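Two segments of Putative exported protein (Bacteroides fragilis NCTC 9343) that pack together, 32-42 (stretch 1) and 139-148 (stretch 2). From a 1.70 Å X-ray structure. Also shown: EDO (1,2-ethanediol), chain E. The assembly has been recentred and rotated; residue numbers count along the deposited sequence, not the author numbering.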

# COMPACT_ATOMS: atom_id res chain seq x y z
N THR A 32 7.26 -1.45 -10.81
CA THR A 32 8.33 -0.68 -10.20
C THR A 32 7.78 0.15 -9.03
O THR A 32 8.39 0.22 -7.96
N SER A 33 6.60 0.76 -9.24
CA SER A 33 5.94 1.56 -8.20
C SER A 33 5.61 0.74 -6.96
O SER A 33 5.80 1.21 -5.83
N LEU A 34 5.15 -0.49 -7.16
CA LEU A 34 4.78 -1.36 -6.06
C LEU A 34 6.00 -1.58 -5.17
O LEU A 34 5.92 -1.49 -3.96
N GLY A 35 7.12 -1.88 -5.79
CA GLY A 35 8.37 -2.09 -5.04
C GLY A 35 8.92 -0.86 -4.35
O GLY A 35 9.35 -0.88 -3.19
N VAL A 36 8.87 0.25 -5.06
CA VAL A 36 9.36 1.54 -4.56
C VAL A 36 8.53 2.00 -3.38
O VAL A 36 9.05 2.43 -2.34
N LEU A 37 7.22 1.92 -3.52
CA LEU A 37 6.36 2.38 -2.44
C LEU A 37 6.39 1.47 -1.20
O LEU A 37 6.19 1.90 -0.07
N LYS A 38 6.59 0.19 -1.44
CA LYS A 38 6.83 -0.78 -0.36
C LYS A 38 8.05 -0.36 0.44
O LYS A 38 8.01 -0.37 1.66
N ASP A 39 9.11 0.04 -0.27
CA ASP A 39 10.39 0.40 0.32
C ASP A 39 10.38 1.77 1.00
O ASP A 39 11.01 1.94 2.05
N MSE A 40 9.69 2.74 0.39
CA MSE A 40 9.68 4.14 0.81
C MSE A 40 8.71 4.45 1.94
O MSE A 40 8.95 5.41 2.66
N VAL A 41 7.62 3.70 2.01
CA VAL A 41 6.72 3.73 3.17
C VAL A 41 6.59 2.32 3.73
O VAL A 41 5.68 1.58 3.35
N LYS A 42 7.53 1.95 4.57
CA LYS A 42 7.47 0.68 5.30
C LYS A 42 6.66 0.96 6.57
O LYS A 42 7.20 1.45 7.55
N GLN A 139 0.72 11.86 5.56
CA GLN A 139 0.95 12.39 4.23
C GLN A 139 1.67 11.38 3.36
O GLN A 139 1.26 11.20 2.23
N MSE A 140 2.75 10.77 3.89
CA MSE A 140 3.53 9.73 3.14
C MSE A 140 2.58 8.64 2.68
O MSE A 140 2.57 8.24 1.51
N SER A 141 1.71 8.22 3.58
CA SER A 141 0.83 7.12 3.27
C SER A 141 -0.23 7.53 2.25
O SER A 141 -0.60 6.78 1.38
N GLU A 142 -0.62 8.78 2.34
CA GLU A 142 -1.61 9.32 1.40
C GLU A 142 -1.04 9.45 -0.02
O GLU A 142 -1.70 9.06 -1.02
N TYR A 143 0.16 9.98 -0.12
CA TYR A 143 0.82 10.05 -1.44
C TYR A 143 0.96 8.66 -2.08
O TYR A 143 0.69 8.46 -3.29
N LYS A 144 1.34 7.67 -1.26
CA LYS A 144 1.51 6.29 -1.72
C LYS A 144 0.16 5.74 -2.27
O LYS A 144 0.07 5.20 -3.38
N GLN A 145 -0.90 5.87 -1.48
CA GLN A 145 -2.17 5.38 -1.94
C GLN A 145 -2.65 6.16 -3.18
O GLN A 145 -3.25 5.55 -4.11
N ASN A 146 -2.41 7.49 -3.20
CA ASN A 146 -2.75 8.31 -4.36
C ASN A 146 -2.14 7.75 -5.66
O ASN A 146 -2.79 7.72 -6.70
N ILE A 147 -0.89 7.35 -5.58
CA ILE A 147 -0.19 6.79 -6.76
C ILE A 147 -0.90 5.52 -7.26
O ILE A 147 -1.22 5.43 -8.46
N PHE A 148 -1.22 4.59 -6.35
CA PHE A 148 -1.97 3.39 -6.73
C PHE A 148 -3.29 3.74 -7.35
O PHE A 148 -3.72 3.16 -8.37

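Packing of helix 139-148 against helix 32-40 and the residue that follows it, Val41. The two helices run almost exactly antiparallel (172°), with their axes 10.7 Å apart at closest approach, so the start of stretch 2 lies beside the end of stretch 1; together the two sides bury 482 Å². Gln139 opens stretch 2 without reaching the partner. Met140, a selenomethionine, points toward stretch 1 with chi1 m, chi2 t and chi3 p; this conformation brings its CE to 3.7 Å from the backbone O of Met40, while its CB lies 4.2 Å from CG2 of Val41. Val41, itself directed toward stretch 2 with chi1 t, also places CG1 3.8 Å from OG of Ser141, whose CA-to-CB bond points sideways (chi1 m) and whose hydroxyl hydrogen-bonds just outside the stretches.

Glu142 and Tyr143, both chi1 m, make no contact with stretch 1. They instead help hold a 1,2-ethanediol, probably from the crystallisation liquor: O2 of the diol donates to OE1 of Glu142 at 3.1 Å, and its C2 lies over one face of the Tyr143 ring, 3.9 Å from CE1.

Lys144 is the polar centre of the contact. It points toward stretch 1 fully extended, all four chi angles t, and so carries its ammonium group to the C-terminal end of helix 32-40. There NZ donates to O of Leu37 at 3.1 Å and to O of Val41 at 3.0 Å; the Leu37 carbonyl also accepts the backbone N of Val41, at 3.1 Å from N to O. The aliphatic part of the lysine packs as well, CG lying 3.9 Å from CB of Leu37 and CD 3.8 Å from CB of Val41.

Gln145 points away from stretch 1. Asn146 (chi1 m) is also out of contact, but its ND2 donates to O1 of the diol at 3.1 Å, with a nearly straight N-H...O angle of 173°.

Ile147 (chi1 m, chi2 t) returns toward stretch 1 and sets CG2 3.8 Å from CD1 of Leu37 and 4.4 Å from OG of Ser33, a hydroxyl satisfied elsewhere in the structure. Leu37 (chi1 m, chi2 t) points toward stretch 2 and reaches on to Phe148. Although the Phe148 CA-to-CB bond points sideways, chi1 m brings the ring nearer: CD1 of Leu37 sits over one face in a CH-pi contact, 3.9 Å from the ring centroid and 3.6 Å from CZ. Leu34 (chi1 t, chi2 p) adds its CD1 4.0 Å from the same CZ, approaching the ring obliquely.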

# COMPACT_ATOMS: atom_id res chain seq x y z
CB THR A 32 9.03 0.23 -11.22
OG1 THR A 32 9.68 -0.61 -12.19
CG2 THR A 32 10.04 1.17 -10.54
CB SER A 33 4.64 2.21 -8.69
OG SER A 33 4.82 3.21 -9.70
CB LEU A 34 4.27 -2.71 -6.59
CG LEU A 34 3.74 -3.73 -5.54
CD1 LEU A 34 2.49 -3.21 -4.88
CD2 LEU A 34 3.43 -5.10 -6.20
CB VAL A 36 9.37 2.65 -5.64
CG1 VAL A 36 9.59 3.99 -4.99
CG2 VAL A 36 10.46 2.38 -6.72
CB LEU A 37 4.94 2.53 -3.00
CG LEU A 37 4.85 3.67 -4.03
CD1 LEU A 37 3.53 3.60 -4.79
CD2 LEU A 37 5.01 5.05 -3.38
CB LYS A 38 6.95 -2.20 -0.92
CG LYS A 38 7.35 -3.22 0.10
CD LYS A 38 7.44 -4.61 -0.45
CE LYS A 38 7.90 -5.59 0.62
NZ LYS A 38 8.54 -6.78 -0.02
CB ASP A 39 11.45 0.45 -0.79
CG ASP A 39 12.72 -0.22 -0.43
OD1 ASP A 39 12.69 -1.14 0.40
OD2 ASP A 39 13.79 0.17 -1.02
CB MSE A 40 9.39 5.09 -0.35
CG MSE A 40 10.48 5.10 -1.40
SE MSE A 40 12.16 5.83 -0.66
CE MSE A 40 13.10 4.18 -0.14
CB VAL A 41 5.34 4.32 2.83
CG1 VAL A 41 4.54 4.55 4.15
CG2 VAL A 41 5.45 5.56 2.01
CB LYS A 42 8.89 0.18 5.68
CG LYS A 42 9.82 -0.23 4.53
CD LYS A 42 11.26 -0.51 5.03
CE LYS A 42 12.28 -0.70 3.89
NZ LYS A 42 13.71 -0.61 4.38
CB GLN A 139 1.77 13.67 4.26
CG GLN A 139 0.95 14.82 4.76
CD GLN A 139 1.78 16.06 5.00
OE1 GLN A 139 1.46 16.87 5.87
NE2 GLN A 139 2.84 16.23 4.22
CB MSE A 140 4.68 9.16 4.00
CG MSE A 140 5.79 10.18 4.25
SE MSE A 140 6.93 9.55 5.71
CE MSE A 140 7.43 7.90 4.94
CB SER A 141 0.17 6.62 4.54
OG SER A 141 1.12 5.85 5.25
CB GLU A 142 -2.15 10.66 1.89
CG GLU A 142 -3.22 10.51 2.95
CD GLU A 142 -3.77 11.84 3.48
OE1 GLU A 142 -3.18 12.90 3.18
OE2 GLU A 142 -4.80 11.80 4.23
CB TYR A 143 2.19 10.66 -1.32
CG TYR A 143 2.28 12.15 -1.06
CD1 TYR A 143 1.72 13.05 -1.97
CD2 TYR A 143 3.00 12.64 0.02
CE1 TYR A 143 1.87 14.41 -1.79
CE2 TYR A 143 3.12 13.98 0.23
CZ TYR A 143 2.56 14.86 -0.68
OH TYR A 143 2.66 16.20 -0.47
CB LYS A 144 2.00 5.45 -0.57
CG LYS A 144 2.02 3.95 -0.81
CD LYS A 144 2.81 3.22 0.25
CE LYS A 144 2.73 1.68 0.18
NZ LYS A 144 3.56 1.00 1.24
CB GLN A 145 -3.26 5.41 -0.84
CG GLN A 145 -4.58 4.75 -1.30
CD GLN A 145 -4.41 3.29 -1.72
OE1 GLN A 145 -3.87 2.47 -0.98
NE2 GLN A 145 -4.84 2.97 -2.94
CB ASN A 146 -2.24 9.74 -4.21
CG ASN A 146 -3.05 10.59 -3.26
OD1 ASN A 146 -4.11 10.19 -2.76
ND2 ASN A 146 -2.54 11.81 -3.01
CB ILE A 147 1.29 6.60 -6.43
CG1 ILE A 147 1.99 7.96 -6.29
CG2 ILE A 147 2.01 5.73 -7.52
CD1 ILE A 147 3.18 7.94 -5.49
CB PHE A 148 -2.11 2.43 -5.53
CG PHE A 148 -0.83 1.81 -5.12
CD1 PHE A 148 -0.02 1.14 -6.04
CD2 PHE A 148 -0.38 1.89 -3.80
CE1 PHE A 148 1.20 0.55 -5.64
CE2 PHE A 148 0.80 1.27 -3.39
CZ PHE A 148 1.61 0.61 -4.32
C1 EDO E . -3.03 13.45 -0.24
O1 EDO E . -3.92 13.97 -1.24
C2 EDO E . -1.72 14.23 -0.16
O2 EDO E . -1.13 14.06 1.15